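PDB 2PH5: homospermidine synthase, which binds nicotinamide-adenine-dinucleotide and probably catalyses the formation of the polyamine homospermidine. Local coordinates for residues Gln237-Gly242 and Gly288-His293; Pro251-Ser256 and Ile265-Pro270. All coordinates share one frame; numbering follows the deposited sequence.

Contact 1 of 2, residues Gln237-Gly242 and Gly288-His293; sequences QPAEIG and GFLITH
The carboxamide of Gln237 and the carboxylate of Glu240 are the flat groups that segment 237-242 turns to residues 288-293, and each touches by one oxygen rather than by a broad face. Gln237 OE1 stands 3.3 Å from Thr292 OG1, at most a weak hydrogen bond, since the same hydroxyl proton can also reach Glu234 O; the two side chains cross at about a right angle. Glu240 OE2 comes close to the carbonyl of His293, an approach of two acceptors and not a hydrogen bond. The CB of His293 points away from segment 237-242, and its imidazole ring meets that of Tyr319.

Thr292 carries much of the contact. With chi1 at 68° its OG1 lies between the backbone N and the carbonyl carbon, while CG2, beside the backbone N, nestles against the strand backbone, tightly at 3.0 Å from Pro238 O and more loosely at 3.5 Å from Glu240 N. The methyl thus packs on main-chain atoms as the hydroxyl reaches for Gln237. On the apolar side, Leu290 projects from the centre of an inverse gamma turn, and its CD2 meets Ile241 CD1 at 3.9 Å.

Water fills in where the backbones do not pair directly. One water accepts from His293 N at 3.0 Å and can donate to Glu240 O; a second can donate to Ile291 O at 2.9 Å.

The contact shows how a chain leaving strand 286-289 can pack across another sheet's edge without joining it. Strand 238-242 instead pairs with strand 264-267, His318 of strand 311-322 touches both Ile241 and Leu290, and Thr296 and Ile297 of helix 295-302 lie against Glu240.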
loop_
_atom_site.group_PDB
_atom_site.type_symbol
_atom_site.label_atom_id
_atom_site.label_comp_id
_atom_site.label_asym_id
_atom_site.label_seq_id
_atom_site.Cartn_x
_atom_site.Cartn_y
_atom_site.Cartn_z
ATOM N N GLN A 237 7.067 -11.625 11.837
ATOM C CA GLN A 237 7.784 -12.898 11.818
ATOM C C GLN A 237 8.187 -13.321 10.415
ATOM O O GLN A 237 7.586 -12.907 9.428
ATOM C CB GLN A 237 6.928 -14.001 12.440
ATOM C CG GLN A 237 6.532 -13.739 13.881
ATOM C CD GLN A 237 5.532 -14.757 14.388
ATOM O OE1 GLN A 237 4.516 -15.029 13.733
ATOM N NE2 GLN A 237 5.808 -15.329 15.562
ATOM N N PRO A 238 9.219 -14.164 10.310
ATOM C CA PRO A 238 9.677 -14.626 8.997
ATOM C C PRO A 238 8.680 -15.540 8.278
ATOM O O PRO A 238 7.995 -16.343 8.909
ATOM C CB PRO A 238 10.988 -15.334 9.325
ATOM C CG PRO A 238 10.751 -15.865 10.713
ATOM C CD PRO A 238 10.067 -14.700 11.394
ATOM N N ALA A 239 8.609 -15.412 6.954
ATOM C CA ALA A 239 7.701 -16.223 6.141
ATOM C C ALA A 239 7.825 -17.723 6.443
ATOM O O ALA A 239 8.926 -18.281 6.407
ATOM C CB ALA A 239 7.965 -15.966 4.656
ATOM N N GLU A 240 6.690 -18.359 6.747
ATOM C CA GLU A 240 6.631 -19.794 7.053
ATOM C C GLU A 240 5.892 -20.527 5.938
ATOM O O GLU A 240 4.777 -20.149 5.573
ATOM C CB GLU A 240 5.920 -20.037 8.386
ATOM C CG GLU A 240 6.012 -21.479 8.875
ATOM C CD GLU A 240 5.275 -21.700 10.183
ATOM O OE1 GLU A 240 5.686 -21.121 11.211
ATOM O OE2 GLU A 240 4.280 -22.448 10.184
ATOM N N ILE A 241 6.502 -21.589 5.414
ATOM C CA ILE A 241 5.912 -22.325 4.300
ATOM C C ILE A 241 6.025 -23.850 4.372
ATOM O O ILE A 241 7.094 -24.388 4.657
ATOM C CB ILE A 241 6.569 -21.875 2.979
ATOM C CG1 ILE A 241 6.633 -20.349 2.914
ATOM C CG2 ILE A 241 5.795 -22.427 1.799
ATOM C CD1 ILE A 241 7.525 -19.823 1.810
ATOM N N GLY A 242 4.916 -24.536 4.106
ATOM C CA GLY A 242 4.934 -25.991 4.092
ATOM C C GLY A 242 5.537 -26.374 2.751
ATOM O O GLY A 242 4.958 -26.081 1.703
ATOM N N GLY A 288 -1.174 -11.407 -2.592
ATOM C CA GLY A 288 -1.391 -11.343 -1.158
ATOM C C GLY A 288 -0.096 -11.403 -0.362
ATOM O O GLY A 288 0.945 -11.800 -0.888
ATOM N N PHE A 289 -0.151 -10.988 0.900
ATOM C CA PHE A 289 1.013 -11.038 1.772
ATOM C C PHE A 289 1.129 -12.476 2.258
ATOM O O PHE A 289 0.118 -13.103 2.592
ATOM C CB PHE A 289 0.844 -10.116 2.995
ATOM C CG PHE A 289 0.887 -8.655 2.672
ATOM C CD1 PHE A 289 -0.269 -7.987 2.272
ATOM C CD2 PHE A 289 2.089 -7.953 2.729
ATOM C CE1 PHE A 289 -0.233 -6.637 1.929
ATOM C CE2 PHE A 289 2.141 -6.606 2.387
ATOM C CZ PHE A 289 0.974 -5.943 1.983
ATOM N N LEU A 290 2.349 -13.000 2.291
ATOM C CA LEU A 290 2.575 -14.366 2.751
ATOM C C LEU A 290 2.703 -14.382 4.279
ATOM O O LEU A 290 3.695 -14.852 4.835
ATOM C CB LEU A 290 3.831 -14.936 2.078
ATOM C CG LEU A 290 4.340 -16.372 2.320
ATOM C CD1 LEU A 290 3.233 -17.341 2.639
ATOM C CD2 LEU A 290 5.102 -16.808 1.077
ATOM N N ILE A 291 1.676 -13.839 4.932
ATOM C CA ILE A 291 1.584 -13.768 6.383
ATOM C C ILE A 291 1.637 -15.166 6.971
ATOM O O ILE A 291 0.937 -16.062 6.523
ATOM C CB ILE A 291 0.256 -13.092 6.833
ATOM C CG1 ILE A 291 0.503 -11.635 7.217
ATOM C CG2 ILE A 291 -0.318 -13.792 8.051
ATOM C CD1 ILE A 291 1.031 -10.799 6.118
ATOM N N THR A 292 2.457 -15.342 7.992
ATOM C CA THR A 292 2.617 -16.637 8.639
ATOM C C THR A 292 1.396 -17.049 9.477
ATOM O O THR A 292 0.562 -16.212 9.825
ATOM C CB THR A 292 3.834 -16.585 9.563
ATOM O OG1 THR A 292 3.551 -15.710 10.662
ATOM C CG2 THR A 292 5.042 -16.042 8.813
ATOM N N HIS A 293 1.288 -18.341 9.788
ATOM C CA HIS A 293 0.198 -18.835 10.644
ATOM C C HIS A 293 0.509 -20.158 11.344
ATOM O O HIS A 293 1.536 -20.793 11.088
ATOM C CB HIS A 293 -1.118 -18.952 9.870
ATOM C CG HIS A 293 -2.149 -17.938 10.274
ATOM N ND1 HIS A 293 -2.764 -17.947 11.509
ATOM C CD2 HIS A 293 -2.672 -16.885 9.604
ATOM C CE1 HIS A 293 -3.622 -16.946 11.580
ATOM N NE2 HIS A 293 -3.586 -16.284 10.436
HETATM O O HOH W 1 1.801 -18.639 5.512
HETATM O O HOH W 2 2.930 -20.250 8.126
#

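Contact 2 of 2, residues Pro251-Ser256 and Ile265-Pro270; sequences PHDAYS and IYLSRP
Tyr255 and Tyr266 face one another across an antiparallel beta hairpin, the two-stranded unit formed by strands 254-255 and 264-267. Theirs is the hydrogen-bonded pair: Tyr255 N gives to Tyr266 O at 3.0 Å, and Tyr266 N returns a bond to Tyr255 O at 2.8 Å. Ala254 and Leu267 form the adjoining non-hydrogen-bonded pair.

The side chain of Tyr255 runs over its partner. From CB, chi1 of 61° sets CG between the backbone N and the carbonyl carbon. Beyond it, CD1 passes beside the carbonyl of Tyr266, and CE1 reaches the carbonyl carbon of Leu267, with Ser268 N at the ring edge. CZ rests 3.4 Å from Tyr266 CB, with CE1, CE2 and the terminal OH bordering the same methylene. Tyr266 CB therefore lies over one ring face, a CH-pi contact 3.7 Å from the centroid and displaced toward the rim. The two rings are only an oblique pair, their planes 34° apart; Tyr255 O lies at the edge of the Tyr266 ring.

Ala254 and Leu267 share the other face of the hairpin with apolar neighbours. Ile265 CD1 reaches Ala254 CB at 3.6 Å and meets the Pro251 ring tip to tip, while Leu267 CD1 touches Pro251 CB and Ala254 CB.

Pro251 to Ala254 make a type I turn that leads into the first strand and places Asp253 near the corner that the chain turns at Ser268 and Arg269. The carboxylate of Asp253 has its salt bridge with Arg470, beyond the hairpin, although OD2 also lies near the aliphatic part of Arg269. Its backbone carbonyl is gripped twice by one residue: Ser268 N bonds to Asp253 O at 2.9 Å, nearly along the C=O axis, and Ser268 OG donates to that oxygen at 3.2 Å, tilted 35° from the carbonyl plane.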
loop_
_atom_site.group_PDB
_atom_site.type_symbol
_atom_site.label_atom_id
_atom_site.label_comp_id
_atom_site.label_asym_id
_atom_site.label_seq_id
_atom_site.Cartn_x
_atom_site.Cartn_y
_atom_site.Cartn_z
ATOM N N PRO A 251 14.263 -21.303 -2.721
ATOM C CA PRO A 251 14.379 -19.852 -2.528
ATOM C C PRO A 251 15.768 -19.439 -2.046
ATOM O O PRO A 251 16.323 -20.059 -1.145
ATOM C CB PRO A 251 13.293 -19.550 -1.490
ATOM C CG PRO A 251 12.294 -20.652 -1.686
ATOM C CD PRO A 251 13.182 -21.854 -1.882
ATOM N N HIS A 252 16.325 -18.390 -2.646
ATOM C CA HIS A 252 17.654 -17.915 -2.271
ATOM C C HIS A 252 17.771 -17.570 -0.790
ATOM O O HIS A 252 18.792 -17.850 -0.161
ATOM C CB HIS A 252 18.032 -16.681 -3.100
ATOM C CG HIS A 252 17.062 -15.547 -2.969
ATOM N ND1 HIS A 252 15.788 -15.594 -3.495
ATOM C CD2 HIS A 252 17.164 -14.355 -2.334
ATOM C CE1 HIS A 252 15.146 -14.479 -3.187
ATOM N NE2 HIS A 252 15.958 -13.711 -2.482
ATOM N N ASP A 253 16.721 -16.959 -0.245
ATOM C CA ASP A 253 16.695 -16.543 1.158
ATOM C C ASP A 253 15.934 -17.503 2.077
ATOM O O ASP A 253 15.373 -17.096 3.096
ATOM C CB ASP A 253 16.101 -15.132 1.271
ATOM C CG ASP A 253 14.857 -14.939 0.403
ATOM O OD1 ASP A 253 14.300 -15.947 -0.081
ATOM O OD2 ASP A 253 14.432 -13.776 0.215
ATOM N N ALA A 254 15.938 -18.782 1.718
ATOM C CA ALA A 254 15.245 -19.794 2.502
ATOM C C ALA A 254 16.177 -20.609 3.388
ATOM O O ALA A 254 17.379 -20.694 3.140
ATOM C CB ALA A 254 14.474 -20.724 1.582
ATOM N N TYR A 255 15.596 -21.204 4.424
ATOM C CA TYR A 255 16.325 -22.033 5.368
ATOM C C TYR A 255 15.361 -22.926 6.156
ATOM O O TYR A 255 14.170 -22.623 6.287
ATOM C CB TYR A 255 17.134 -21.170 6.339
ATOM C CG TYR A 255 16.301 -20.235 7.186
ATOM C CD1 TYR A 255 15.798 -19.045 6.656
ATOM C CD2 TYR A 255 16.013 -20.540 8.521
ATOM C CE1 TYR A 255 15.030 -18.179 7.436
ATOM C CE2 TYR A 255 15.244 -19.684 9.311
ATOM C CZ TYR A 255 14.759 -18.503 8.758
ATOM O OH TYR A 255 14.011 -17.640 9.524
ATOM N N SER A 256 15.888 -24.030 6.672
ATOM C CA SER A 256 15.094 -24.972 7.443
ATOM C C SER A 256 15.700 -25.188 8.814
ATOM O O SER A 256 16.860 -24.863 9.045
ATOM C CB SER A 256 14.997 -26.313 6.718
ATOM O OG SER A 256 13.992 -26.282 5.724
ATOM N N ILE A 265 9.594 -24.566 5.833
ATOM C CA ILE A 265 10.715 -23.854 5.273
ATOM C C ILE A 265 10.481 -22.402 5.670
ATOM O O ILE A 265 9.340 -21.968 5.832
ATOM C CB ILE A 265 10.743 -24.027 3.734
ATOM C CG1 ILE A 265 11.832 -23.159 3.119
ATOM C CG2 ILE A 265 9.384 -23.680 3.135
ATOM C CD1 ILE A 265 11.794 -23.158 1.606
ATOM N N TYR A 266 11.554 -21.654 5.872
ATOM C CA TYR A 266 11.398 -20.265 6.257
ATOM C C TYR A 266 12.132 -19.359 5.301
ATOM O O TYR A 266 12.971 -19.804 4.524
ATOM C CB TYR A 266 11.895 -20.048 7.690
ATOM C CG TYR A 266 11.088 -20.815 8.711
ATOM C CD1 TYR A 266 11.249 -22.193 8.860
ATOM C CD2 TYR A 266 10.104 -20.182 9.472
ATOM C CE1 TYR A 266 10.446 -22.925 9.730
ATOM C CE2 TYR A 266 9.295 -20.908 10.345
ATOM C CZ TYR A 266 9.471 -22.276 10.464
ATOM O OH TYR A 266 8.651 -22.997 11.293
ATOM N N LEU A 267 11.781 -18.084 5.346
ATOM C CA LEU A 267 12.398 -17.078 4.499
ATOM C C LEU A 267 12.939 -15.995 5.424
ATOM O O LEU A 267 12.346 -15.710 6.463
ATOM C CB LEU A 267 11.355 -16.504 3.538
ATOM C CG LEU A 267 11.358 -16.944 2.067
ATOM C CD1 LEU A 267 11.521 -18.444 1.934
ATOM C CD2 LEU A 267 10.070 -16.476 1.412
ATOM N N SER A 268 14.078 -15.411 5.064
ATOM C CA SER A 268 14.681 -14.359 5.881
ATOM C C SER A 268 13.716 -13.189 6.071
ATOM O O SER A 268 13.321 -12.871 7.190
ATOM C CB SER A 268 15.968 -13.844 5.229
ATOM O OG SER A 268 16.837 -14.915 4.905
ATOM N N ARG A 269 13.339 -12.557 4.967
ATOM C CA ARG A 269 12.426 -11.417 4.985
ATOM C C ARG A 269 11.164 -11.658 5.825
ATOM O O ARG A 269 10.703 -12.793 5.946
ATOM C CB ARG A 269 12.048 -11.072 3.542
ATOM C CG ARG A 269 13.268 -10.902 2.648
ATOM C CD ARG A 269 12.899 -10.550 1.230
ATOM N NE ARG A 269 12.196 -9.276 1.160
ATOM C CZ ARG A 269 11.846 -8.683 0.025
ATOM N NH1 ARG A 269 12.136 -9.253 -1.139
ATOM N NH2 ARG A 269 11.203 -7.523 0.054
ATOM N N PRO A 270 10.607 -10.592 6.440
ATOM C CA PRO A 270 9.390 -10.704 7.263
ATOM C C PRO A 270 8.232 -11.101 6.350
ATOM O O PRO A 270 8.211 -10.723 5.178
ATOM C CB PRO A 270 9.197 -9.292 7.819
ATOM C CG PRO A 270 10.568 -8.708 7.800
ATOM C CD PRO A 270 11.160 -9.229 6.509
#

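Contacts 1 and 2 meet in one small antiparallel sheet: contact 1 is where residues 288-293 pack on its outer strand 238-242, and contact 2 joins its middle strand 264-267 to strand 254-255; their centres are 10 Å apart. Probable hydrogen bonds join them: Ile241 O to Ile265 N at 2.8 Å and Ala239 O to Leu267 N at 3.1 Å. Along the chain, contact 2 is nested inside the loop that contact 1 closes. Contact 1 lies nearer the cofactor, with the side chain of His293 about 6 Å from bound NAD and about 4 Å from those of the NAD-binding residues Asn159 and Pro160, whereas contact 2 lies away from the known binding residues. Both also touch the second subunit.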